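Local structure of deoxyhypusine hydroxylase (Homo sapiens, 4D50) at residues Q24-A32 against E276-H287; A44-F52 against L63-R74. The protein catalyses the iron-dependent hydroxylation of the deoxyhypusine residue of eIF5A, the second and last step in making hypusine. All coordinates share one frame; numbering follows the deposited sequence.

The fold is an all-helical array of HEAT-like repeats, and both contacts join pairs of its helices. Contact 1 packs helix 26-39 against helix 272-289, 244 residues apart at the closest ends, and so sets the second helix of the chain against the last one. Contact 2 packs helix 42-50 against helix 57-70; its whole span falls between the two segments of contact 1. Helix 42-50 directly follows helix 26-39 in the chain. The centres lie about 19 Å apart, with nearest atoms about 5 Å apart and not touching. Contact 1 is at the surface and contact 2 is buried. One side chain of each, Phe30 and Ala64, comes within about 9 Å of a bound iron, so both pack helices near the metal site.

Contact 1. Residues Q24-A32 against E276-H287; sequences QPLQARFRA and ESCEVALDMYEH. With GAI (guanidine), chain F.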
loop_
_atom_site.group_PDB
_atom_site.type_symbol
_atom_site.label_atom_id
_atom_site.label_comp_id
_atom_site.label_asym_id
_atom_site.label_seq_id
_atom_site.Cartn_x
_atom_site.Cartn_y
_atom_site.Cartn_z
ATOM N N GLN A 24 0.299 12.289 -19.597
ATOM C CA GLN A 24 -0.298 11.018 -19.847
ATOM C C GLN A 24 -1.493 10.864 -18.889
ATOM O O GLN A 24 -1.428 11.332 -17.787
ATOM C CB GLN A 24 0.708 9.890 -19.553
ATOM C CG GLN A 24 1.735 9.647 -20.661
ATOM C CD GLN A 24 1.171 8.934 -21.886
ATOM O OE1 GLN A 24 0.067 8.366 -21.874
ATOM N NE2 GLN A 24 1.959 8.924 -22.943
ATOM N N PRO A 25 -2.544 10.200 -19.312
ATOM C CA PRO A 25 -3.614 9.945 -18.325
ATOM C C PRO A 25 -3.079 9.139 -17.134
ATOM O O PRO A 25 -2.203 8.303 -17.305
ATOM C CB PRO A 25 -4.596 9.085 -19.073
ATOM C CG PRO A 25 -3.971 8.728 -20.350
ATOM C CD PRO A 25 -2.878 9.687 -20.639
ATOM N N LEU A 26 -3.620 9.391 -15.955
ATOM C CA LEU A 26 -3.165 8.759 -14.729
ATOM C C LEU A 26 -3.175 7.225 -14.823
ATOM O O LEU A 26 -2.252 6.528 -14.312
ATOM C CB LEU A 26 -4.057 9.230 -13.573
ATOM C CG LEU A 26 -3.494 9.094 -12.157
ATOM C CD1 LEU A 26 -2.124 9.779 -12.076
ATOM C CD2 LEU A 26 -4.472 9.688 -11.132
ATOM N N GLN A 27 -4.178 6.644 -15.459
ATOM C CA GLN A 27 -4.269 5.204 -15.485
ATOM C C GLN A 27 -3.096 4.624 -16.294
ATOM O O GLN A 27 -2.601 3.550 -15.973
ATOM C CB GLN A 27 -5.618 4.738 -16.045
ATOM C CG GLN A 27 -5.819 5.021 -17.541
ATOM C CD GLN A 27 -6.703 3.981 -18.227
ATOM O OE1 GLN A 27 -7.655 4.325 -18.913
ATOM N NE2 GLN A 27 -6.374 2.706 -18.051
ATOM N N ALA A 28 -2.646 5.351 -17.302
ATOM C CA ALA A 28 -1.508 4.985 -18.153
ATOM C C ALA A 28 -0.179 5.063 -17.422
ATOM O O ALA A 28 0.695 4.231 -17.598
ATOM C CB ALA A 28 -1.449 5.888 -19.366
ATOM N N ARG A 29 -0.051 6.052 -16.564
ATOM C CA ARG A 29 1.121 6.150 -15.748
ATOM C C ARG A 29 1.086 5.088 -14.658
ATOM O O ARG A 29 2.134 4.560 -14.308
ATOM C CB ARG A 29 1.210 7.537 -15.175
ATOM C CG ARG A 29 1.189 8.691 -16.236
ATOM C CD ARG A 29 1.137 10.042 -15.563
ATOM N NE ARG A 29 2.405 10.396 -14.975
ATOM C CZ ARG A 29 2.656 11.420 -14.197
ATOM N NH1 ARG A 29 1.704 12.298 -13.890
ATOM N NH2 ARG A 29 3.870 11.642 -13.736
ATOM N N PHE A 30 -0.097 4.674 -14.163
ATOM C CA PHE A 30 -0.130 3.532 -13.203
ATOM C C PHE A 30 0.274 2.253 -13.822
ATOM O O PHE A 30 1.024 1.454 -13.259
ATOM C CB PHE A 30 -1.524 3.368 -12.553
ATOM C CG PHE A 30 -1.669 4.154 -11.302
ATOM C CD1 PHE A 30 -1.671 5.528 -11.349
ATOM C CD2 PHE A 30 -1.765 3.516 -10.075
ATOM C CE1 PHE A 30 -1.793 6.277 -10.199
ATOM C CE2 PHE A 30 -1.843 4.262 -8.924
ATOM C CZ PHE A 30 -1.868 5.646 -8.988
ATOM N N ARG A 31 -0.189 2.053 -15.040
ATOM C CA ARG A 31 0.148 0.873 -15.802
ATOM C C ARG A 31 1.618 0.827 -16.025
ATOM O O ARG A 31 2.209 -0.237 -15.854
ATOM C CB ARG A 31 -0.530 0.877 -17.182
ATOM C CG ARG A 31 -1.924 0.382 -17.122
ATOM C CD ARG A 31 -2.625 0.567 -18.474
ATOM N NE ARG A 31 -4.057 0.576 -18.227
ATOM C CZ ARG A 31 -4.752 -0.507 -17.872
ATOM N NH1 ARG A 31 -4.171 -1.708 -17.791
ATOM N NH2 ARG A 31 -6.046 -0.396 -17.614
ATOM N N ALA A 32 2.215 1.947 -16.380
ATOM C CA ALA A 32 3.710 2.001 -16.565
ATOM C C ALA A 32 4.435 1.643 -15.279
ATOM O O ALA A 32 5.416 0.893 -15.237
ATOM C CB ALA A 32 4.114 3.366 -17.045
ATOM N N GLU A 276 -8.818 10.672 -7.559
ATOM C CA GLU A 276 -7.915 9.936 -8.444
ATOM C C GLU A 276 -7.964 8.466 -8.224
ATOM O O GLU A 276 -7.867 7.708 -9.206
ATOM C CB GLU A 276 -6.501 10.447 -8.254
ATOM C CG GLU A 276 -6.318 11.811 -8.832
ATOM C CD GLU A 276 -4.896 12.364 -8.669
ATOM O OE1 GLU A 276 -3.975 11.789 -7.985
ATOM O OE2 GLU A 276 -4.721 13.459 -9.289
ATOM N N SER A 277 -8.159 8.041 -6.980
ATOM C CA SER A 277 -8.369 6.590 -6.747
ATOM C C SER A 277 -9.598 6.075 -7.467
ATOM O O SER A 277 -9.558 5.003 -8.098
ATOM C CB SER A 277 -8.426 6.158 -5.262
ATOM O OG SER A 277 -7.140 6.333 -4.743
ATOM N N CYS A 278 -10.707 6.863 -7.430
ATOM C CA CYS A 278 -11.927 6.433 -8.113
ATOM C C CYS A 278 -11.784 6.366 -9.654
ATOM O O CYS A 278 -12.239 5.413 -10.304
ATOM C CB CYS A 278 -13.116 7.353 -7.693
ATOM S SG CYS A 278 -13.617 7.285 -6.007
ATOM N N GLU A 279 -11.142 7.377 -10.225
ATOM C CA GLU A 279 -10.718 7.415 -11.624
ATOM C C GLU A 279 -9.936 6.234 -12.140
ATOM O O GLU A 279 -10.337 5.577 -13.105
ATOM C CB GLU A 279 -9.914 8.695 -11.889
ATOM C CG GLU A 279 -9.339 8.779 -13.337
ATOM C CD GLU A 279 -8.445 9.982 -13.593
ATOM O OE1 GLU A 279 -8.352 10.886 -12.755
ATOM O OE2 GLU A 279 -7.782 10.019 -14.650
ATOM N N VAL A 280 -8.844 5.930 -11.458
ATOM C CA VAL A 280 -8.015 4.819 -11.783
ATOM C C VAL A 280 -8.809 3.507 -11.671
ATOM O O VAL A 280 -8.709 2.665 -12.574
ATOM C CB VAL A 280 -6.724 4.828 -10.923
ATOM C CG1 VAL A 280 -5.912 3.557 -11.112
ATOM C CG2 VAL A 280 -5.888 6.052 -11.319
ATOM N N ALA A 281 -9.607 3.346 -10.608
ATOM C CA ALA A 281 -10.380 2.106 -10.389
ATOM C C ALA A 281 -11.396 1.908 -11.527
ATOM O O ALA A 281 -11.470 0.793 -12.118
ATOM C CB ALA A 281 -11.074 2.106 -9.025
ATOM N N LEU A 282 -12.104 2.985 -11.853
ATOM C CA LEU A 282 -13.086 2.922 -12.945
ATOM C C LEU A 282 -12.404 2.688 -14.271
ATOM O O LEU A 282 -12.902 1.909 -15.060
ATOM C CB LEU A 282 -13.951 4.163 -12.960
ATOM C CG LEU A 282 -14.894 4.306 -11.742
ATOM C CD1 LEU A 282 -15.448 5.701 -11.600
ATOM C CD2 LEU A 282 -16.022 3.265 -11.682
ATOM N N ASP A 283 -11.274 3.365 -14.534
ATOM C CA ASP A 283 -10.526 3.169 -15.763
ATOM C C ASP A 283 -10.035 1.762 -15.910
ATOM O O ASP A 283 -10.047 1.248 -17.008
ATOM C CB ASP A 283 -9.344 4.143 -15.928
ATOM C CG ASP A 283 -9.779 5.590 -16.229
ATOM O OD1 ASP A 283 -10.952 5.895 -16.454
ATOM O OD2 ASP A 283 -8.915 6.472 -16.130
ATOM N N MET A 284 -9.689 1.100 -14.809
ATOM C CA MET A 284 -9.209 -0.282 -14.929
ATOM C C MET A 284 -10.354 -1.206 -15.292
ATOM O O MET A 284 -10.186 -2.153 -16.042
ATOM C CB MET A 284 -8.485 -0.733 -13.669
ATOM C CG MET A 284 -7.261 0.134 -13.376
ATOM S SD MET A 284 -5.989 0.141 -14.641
ATOM C CE MET A 284 -4.849 1.450 -14.115
ATOM N N TYR A 285 -11.520 -0.937 -14.725
ATOM C CA TYR A 285 -12.706 -1.739 -15.056
ATOM C C TYR A 285 -13.057 -1.575 -16.527
ATOM O O TYR A 285 -13.328 -2.575 -17.213
ATOM C CB TYR A 285 -13.889 -1.384 -14.199
ATOM C CG TYR A 285 -15.145 -2.082 -14.665
ATOM C CD1 TYR A 285 -15.260 -3.436 -14.567
ATOM C CD2 TYR A 285 -16.167 -1.374 -15.323
ATOM C CE1 TYR A 285 -16.378 -4.094 -15.036
ATOM C CE2 TYR A 285 -17.282 -2.022 -15.816
ATOM C CZ TYR A 285 -17.383 -3.374 -15.648
ATOM O OH TYR A 285 -18.481 -4.054 -16.085
ATOM N N GLU A 286 -13.053 -0.324 -17.009
ATOM C CA GLU A 286 -13.262 -0.067 -18.419
ATOM C C GLU A 286 -12.218 -0.784 -19.278
ATOM O O GLU A 286 -12.558 -1.333 -20.319
ATOM C CB GLU A 286 -13.262 1.440 -18.738
ATOM C CG GLU A 286 -14.434 2.230 -18.145
ATOM C CD GLU A 286 -15.800 1.642 -18.452
ATOM O OE1 GLU A 286 -16.007 1.348 -19.626
ATOM O OE2 GLU A 286 -16.650 1.432 -17.536
ATOM N N HIS A 287 -10.960 -0.837 -18.857
ATOM C CA HIS A 287 -9.957 -1.490 -19.689
ATOM C C HIS A 287 -10.290 -2.960 -19.859
ATOM O O HIS A 287 -10.247 -3.493 -20.972
ATOM C CB HIS A 287 -8.572 -1.362 -19.099
ATOM C CG HIS A 287 -7.555 -2.263 -19.736
ATOM N ND1 HIS A 287 -6.531 -1.787 -20.533
ATOM C CD2 HIS A 287 -7.403 -3.612 -19.688
ATOM C CE1 HIS A 287 -5.785 -2.803 -20.943
ATOM N NE2 HIS A 287 -6.290 -3.920 -20.442
HETATM C C GAI F . -13.769 6.398 -15.471
HETATM N N1 GAI F . -13.563 5.413 -16.248
HETATM N N2 GAI F . -14.998 6.833 -15.348
HETATM N N3 GAI F . -12.815 6.984 -14.746
HETATM O O HOH W 1 -5.631 11.463 -15.957
#
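Asp283 OD1 takes two bonds from a bound guanidine, while the rest of the side chain packs on Gln27. Guanidine N1 donates to Asp283 OD1 over 2.7 Å, and N3 adds a weak bond to the same oxygen. Gln27 CD lies 3.5 Å from Asp283 CB, and the two chains cross at about a right angle. With an alanine in place of Gln27, CB would stay, but a gap is likely to open beside Asp283 CB, where Gln27 CG and CD now lie. The Arg31 guanidinium is sandwiched. One face stacks on the His287 imidazole, centres 3.9 Å apart and planes at 23°. Met284 packs on the opposite face, with SD 3.0 Å from Arg31 NH2.

Further along, one water bridges the helices. It accepts from Leu26 N at 2.9 Å and donates to Glu279 OE2. Leu26 holds CG anti to the backbone N (chi1 -159°), which carries CD2 onto the chain of Glu276, whose carboxylate bonds to Ser56 and Arg272. Leu26 CD2 also meets Val280 CG2 at 3.9 Å. Val280 CG2 sits over one face of the Phe30 ring, toward its rim. Phe30 in turn lies about 6 Å, between side chains, from the iron ligand His61. The two helices thus meet without a direct hydrogen bond, and the stacked arginine would probably disfavour a protonated His287.

Contact 2. Residues A44-F52 against L63-R74; sequences AIAWISQAF and LAYCLGQMQDAR. With GAI (guanidine), chain I.
Leu63 CD1 sits almost squarely over the Phe52 ring, a CH-pi contact. The methyl is 3.9 Å from the ring centroid and 12° off the ring normal. The same methyl is tucked against the Ala51-Phe52 peptide, 3.4 Å from Ala51 C. Leu67 CD1 meets the edge of the Phe52 ring, 4.0 Å from CE2. Beyond the ring, Met78 and Val82 of helix 76-84 also touch Phe52.

Ile48 fills the middle of the contact with both branches. CG2, anti to the backbone N, drops between Leu63 and Leu67 and lies 3.8 Å from Leu67 CD2. The other branch carries CD1 tip to tip with Met70, 3.8 Å from SD. Met70 bends at its last torsion (chi3 85°), which turns CE onto Ile45 CG1. Ile45 CD1 then reaches the carboxylate of Asp72, 3.5 Å from CG. That carboxylate makes an Asx turn: Arg74 N donates to Asp72 OD1 over 3.0 Å. A guanidine is modelled beside Asp72 and Arg74, but too close to them for its place to be sure.

On helix 42-50, Ser49 OG donates to Ile45 O at 2.7 Å. Ser49 N reaches that oxygen from the opposite face of its plane, so two donors from one residue grip it. Helices 44-50 and 63-70 run at 157°, a near-antiparallel packing of neighbouring helices consistent with a HEAT-like array. Mostly apolar branches join them, without a direct hydrogen bond between the segments. The pair is thus held by shape and burial, with the carboxylate of Asp72, fixed by its Asx turn, and the Arg74 chain at one end.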
loop_
_atom_site.group_PDB
_atom_site.type_symbol
_atom_site.label_atom_id
_atom_site.label_comp_id
_atom_site.label_asym_id
_atom_site.label_seq_id
_atom_site.Cartn_x
_atom_site.Cartn_y
_atom_site.Cartn_z
ATOM N N ALA A 44 14.730 0.749 -14.112
ATOM C CA ALA A 44 13.332 0.830 -13.565
ATOM C C ALA A 44 13.296 1.643 -12.290
ATOM O O ALA A 44 12.487 2.540 -12.110
ATOM C CB ALA A 44 12.793 -0.532 -13.335
ATOM N N ILE A 45 14.221 1.374 -11.389
ATOM C CA ILE A 45 14.299 2.159 -10.160
ATOM C C ILE A 45 14.517 3.662 -10.427
ATOM O O ILE A 45 13.892 4.546 -9.791
ATOM C CB ILE A 45 15.373 1.538 -9.232
ATOM C CG1 ILE A 45 14.833 0.178 -8.759
ATOM C CG2 ILE A 45 15.667 2.408 -8.049
ATOM C CD1 ILE A 45 15.758 -0.687 -7.938
ATOM N N ALA A 46 15.370 4.000 -11.398
ATOM C CA ALA A 46 15.622 5.395 -11.728
ATOM C C ALA A 46 14.435 6.147 -12.290
ATOM O O ALA A 46 14.213 7.283 -11.910
ATOM C CB ALA A 46 16.807 5.508 -12.688
ATOM N N TRP A 47 13.690 5.527 -13.165
ATOM C CA TRP A 47 12.528 6.127 -13.755
ATOM C C TRP A 47 11.419 6.314 -12.673
ATOM O O TRP A 47 10.737 7.302 -12.662
ATOM C CB TRP A 47 11.990 5.266 -14.885
ATOM C CG TRP A 47 12.758 5.290 -16.180
ATOM C CD1 TRP A 47 13.436 4.243 -16.753
ATOM C CD2 TRP A 47 12.857 6.383 -17.103
ATOM N NE1 TRP A 47 13.963 4.618 -17.967
ATOM C CE2 TRP A 47 13.661 5.939 -18.195
ATOM C CE3 TRP A 47 12.393 7.696 -17.093
ATOM C CZ2 TRP A 47 13.969 6.760 -19.277
ATOM C CZ3 TRP A 47 12.698 8.528 -18.182
ATOM C CH2 TRP A 47 13.500 8.060 -19.247
ATOM N N ILE A 48 11.288 5.357 -11.778
ATOM C CA ILE A 48 10.243 5.423 -10.702
ATOM C C ILE A 48 10.626 6.587 -9.780
ATOM O O ILE A 48 9.792 7.342 -9.301
ATOM C CB ILE A 48 10.151 4.108 -9.910
ATOM C CG1 ILE A 48 9.566 2.960 -10.782
ATOM C CG2 ILE A 48 9.300 4.222 -8.652
ATOM C CD1 ILE A 48 9.589 1.630 -10.120
ATOM N N SER A 49 11.946 6.710 -9.548
ATOM C CA SER A 49 12.504 7.671 -8.633
ATOM C C SER A 49 12.353 9.061 -9.183
ATOM O O SER A 49 12.047 9.987 -8.426
ATOM C CB SER A 49 14.010 7.364 -8.423
ATOM O OG SER A 49 14.172 6.163 -7.627
ATOM N N GLN A 50 12.494 9.171 -10.498
ATOM C CA GLN A 50 12.290 10.437 -11.194
ATOM C C GLN A 50 10.866 10.968 -11.028
ATOM O O GLN A 50 10.667 12.165 -10.916
ATOM C CB GLN A 50 12.716 10.327 -12.669
ATOM C CG GLN A 50 12.741 11.636 -13.474
ATOM C CD GLN A 50 13.150 11.410 -14.941
ATOM O OE1 GLN A 50 13.986 10.589 -15.223
ATOM N NE2 GLN A 50 12.455 12.061 -15.875
ATOM N N ALA A 51 9.890 10.089 -10.981
ATOM C CA ALA A 51 8.474 10.522 -10.793
ATOM C C ALA A 51 8.107 11.116 -9.450
ATOM O O ALA A 51 6.980 11.660 -9.311
ATOM C CB ALA A 51 7.539 9.376 -11.149
ATOM N N PHE A 52 8.967 11.059 -8.427
ATOM C CA PHE A 52 8.660 11.764 -7.167
ATOM C C PHE A 52 8.467 13.302 -7.294
ATOM O O PHE A 52 8.134 13.962 -6.282
ATOM C CB PHE A 52 9.675 11.429 -6.062
ATOM C CG PHE A 52 9.428 10.080 -5.413
ATOM C CD1 PHE A 52 8.313 9.857 -4.581
ATOM C CD2 PHE A 52 10.282 9.016 -5.656
ATOM C CE1 PHE A 52 8.107 8.587 -4.024
ATOM C CE2 PHE A 52 10.101 7.752 -5.058
ATOM C CZ PHE A 52 8.998 7.540 -4.232
ATOM N N LEU A 63 4.562 5.022 -6.061
ATOM C CA LEU A 63 5.977 4.891 -6.413
ATOM C C LEU A 63 6.677 4.279 -5.262
ATOM O O LEU A 63 7.546 3.396 -5.416
ATOM C CB LEU A 63 6.631 6.215 -6.737
ATOM C CG LEU A 63 5.967 7.117 -7.784
ATOM C CD1 LEU A 63 6.686 8.433 -7.813
ATOM C CD2 LEU A 63 6.029 6.465 -9.122
ATOM N N ALA A 64 6.464 4.878 -4.099
ATOM C CA ALA A 64 7.196 4.366 -2.908
ATOM C C ALA A 64 6.758 2.940 -2.596
ATOM O O ALA A 64 7.622 2.102 -2.261
ATOM C CB ALA A 64 6.956 5.242 -1.666
ATOM N N TYR A 65 5.475 2.633 -2.668
ATOM C CA TYR A 65 5.021 1.276 -2.439
ATOM C C TYR A 65 5.704 0.252 -3.344
ATOM O O TYR A 65 6.228 -0.761 -2.912
ATOM C CB TYR A 65 3.514 1.188 -2.650
ATOM C CG TYR A 65 2.904 -0.177 -2.562
ATOM C CD1 TYR A 65 2.737 -0.823 -1.344
ATOM C CD2 TYR A 65 2.630 -0.903 -3.728
ATOM C CE1 TYR A 65 2.187 -2.118 -1.278
ATOM C CE2 TYR A 65 2.046 -2.147 -3.679
ATOM C CZ TYR A 65 1.908 -2.786 -2.467
ATOM O OH TYR A 65 1.323 -3.993 -2.469
ATOM N N CYS A 66 5.804 0.606 -4.604
ATOM C CA CYS A 66 6.439 -0.240 -5.619
ATOM C C CYS A 66 7.902 -0.470 -5.292
ATOM O O CYS A 66 8.347 -1.603 -5.388
ATOM C CB CYS A 66 6.285 0.277 -7.060
ATOM S SG CYS A 66 4.603 0.035 -7.665
ATOM N N LEU A 67 8.640 0.582 -4.868
ATOM C CA LEU A 67 10.073 0.389 -4.570
ATOM C C LEU A 67 10.220 -0.536 -3.385
ATOM O O LEU A 67 11.220 -1.258 -3.237
ATOM C CB LEU A 67 10.749 1.751 -4.268
ATOM C CG LEU A 67 10.865 2.682 -5.518
ATOM C CD1 LEU A 67 11.429 4.011 -5.115
ATOM C CD2 LEU A 67 11.695 2.057 -6.650
ATOM N N GLY A 68 9.281 -0.447 -2.467
ATOM C CA GLY A 68 9.293 -1.349 -1.326
ATOM C C GLY A 68 9.167 -2.799 -1.781
ATOM O O GLY A 68 9.900 -3.681 -1.296
ATOM N N GLN A 69 8.147 -3.061 -2.534
ATOM C CA GLN A 69 7.797 -4.410 -2.966
ATOM C C GLN A 69 8.865 -5.046 -3.847
ATOM O O GLN A 69 8.980 -6.303 -3.850
ATOM C CB GLN A 69 6.412 -4.374 -3.690
ATOM C CG GLN A 69 5.311 -3.890 -2.798
ATOM C CD GLN A 69 4.994 -4.805 -1.672
ATOM O OE1 GLN A 69 4.692 -5.935 -1.912
ATOM N NE2 GLN A 69 5.035 -4.299 -0.428
ATOM N N MET A 70 9.645 -4.172 -4.550
ATOM C CA MET A 70 10.758 -4.572 -5.398
ATOM C C MET A 70 11.918 -5.180 -4.605
ATOM O O MET A 70 12.705 -5.964 -5.129
ATOM C CB MET A 70 11.183 -3.440 -6.251
ATOM C CG MET A 70 10.144 -3.075 -7.319
ATOM S SD MET A 70 10.428 -1.474 -8.063
ATOM C CE MET A 70 11.585 -1.923 -9.311
ATOM N N GLN A 71 11.999 -4.809 -3.348
ATOM C CA GLN A 71 12.989 -5.335 -2.385
ATOM C C GLN A 71 14.452 -5.127 -2.821
ATOM O O GLN A 71 15.325 -5.941 -2.474
ATOM C CB GLN A 71 12.695 -6.755 -2.030
ATOM C CG GLN A 71 11.396 -6.834 -1.183
ATOM C CD GLN A 71 11.279 -8.166 -0.485
ATOM O OE1 GLN A 71 11.093 -9.183 -1.134
ATOM N NE2 GLN A 71 11.312 -8.148 0.816
ATOM N N ASP A 72 14.679 -4.067 -3.597
ATOM C CA ASP A 72 15.971 -3.784 -4.161
ATOM C C ASP A 72 16.622 -2.671 -3.370
ATOM O O ASP A 72 16.197 -1.507 -3.326
ATOM C CB ASP A 72 15.844 -3.490 -5.634
ATOM C CG ASP A 72 17.179 -3.500 -6.355
ATOM O OD1 ASP A 72 18.187 -3.095 -5.753
ATOM O OD2 ASP A 72 17.186 -3.920 -7.550
ATOM N N ALA A 73 17.696 -3.035 -2.690
ATOM C CA ALA A 73 18.421 -2.077 -1.804
ATOM C C ALA A 73 18.877 -0.823 -2.554
ATOM O O ALA A 73 19.156 0.174 -1.956
ATOM C CB ALA A 73 19.617 -2.811 -1.088
ATOM N N ARG A 74 18.952 -0.897 -3.863
ATOM C CA ARG A 74 19.307 0.289 -4.689
ATOM C C ARG A 74 18.330 1.466 -4.524
ATOM O O ARG A 74 18.664 2.570 -4.834
ATOM C CB ARG A 74 19.490 -0.031 -6.163
ATOM C CG ARG A 74 20.746 -0.880 -6.444
ATOM C CD ARG A 74 21.305 -0.729 -7.871
ATOM N NE ARG A 74 22.405 0.220 -7.875
ATOM C CZ ARG A 74 23.632 -0.075 -7.457
ATOM N NH1 ARG A 74 23.912 -1.318 -7.042
ATOM N NH2 ARG A 74 24.581 0.871 -7.440
HETATM C C GAI I . 19.349 -2.930 -9.111
HETATM N N1 GAI I . 20.260 -2.947 -8.264
HETATM N N2 GAI I . 18.676 -1.799 -9.303
HETATM N N3 GAI I . 19.035 -4.052 -9.765
#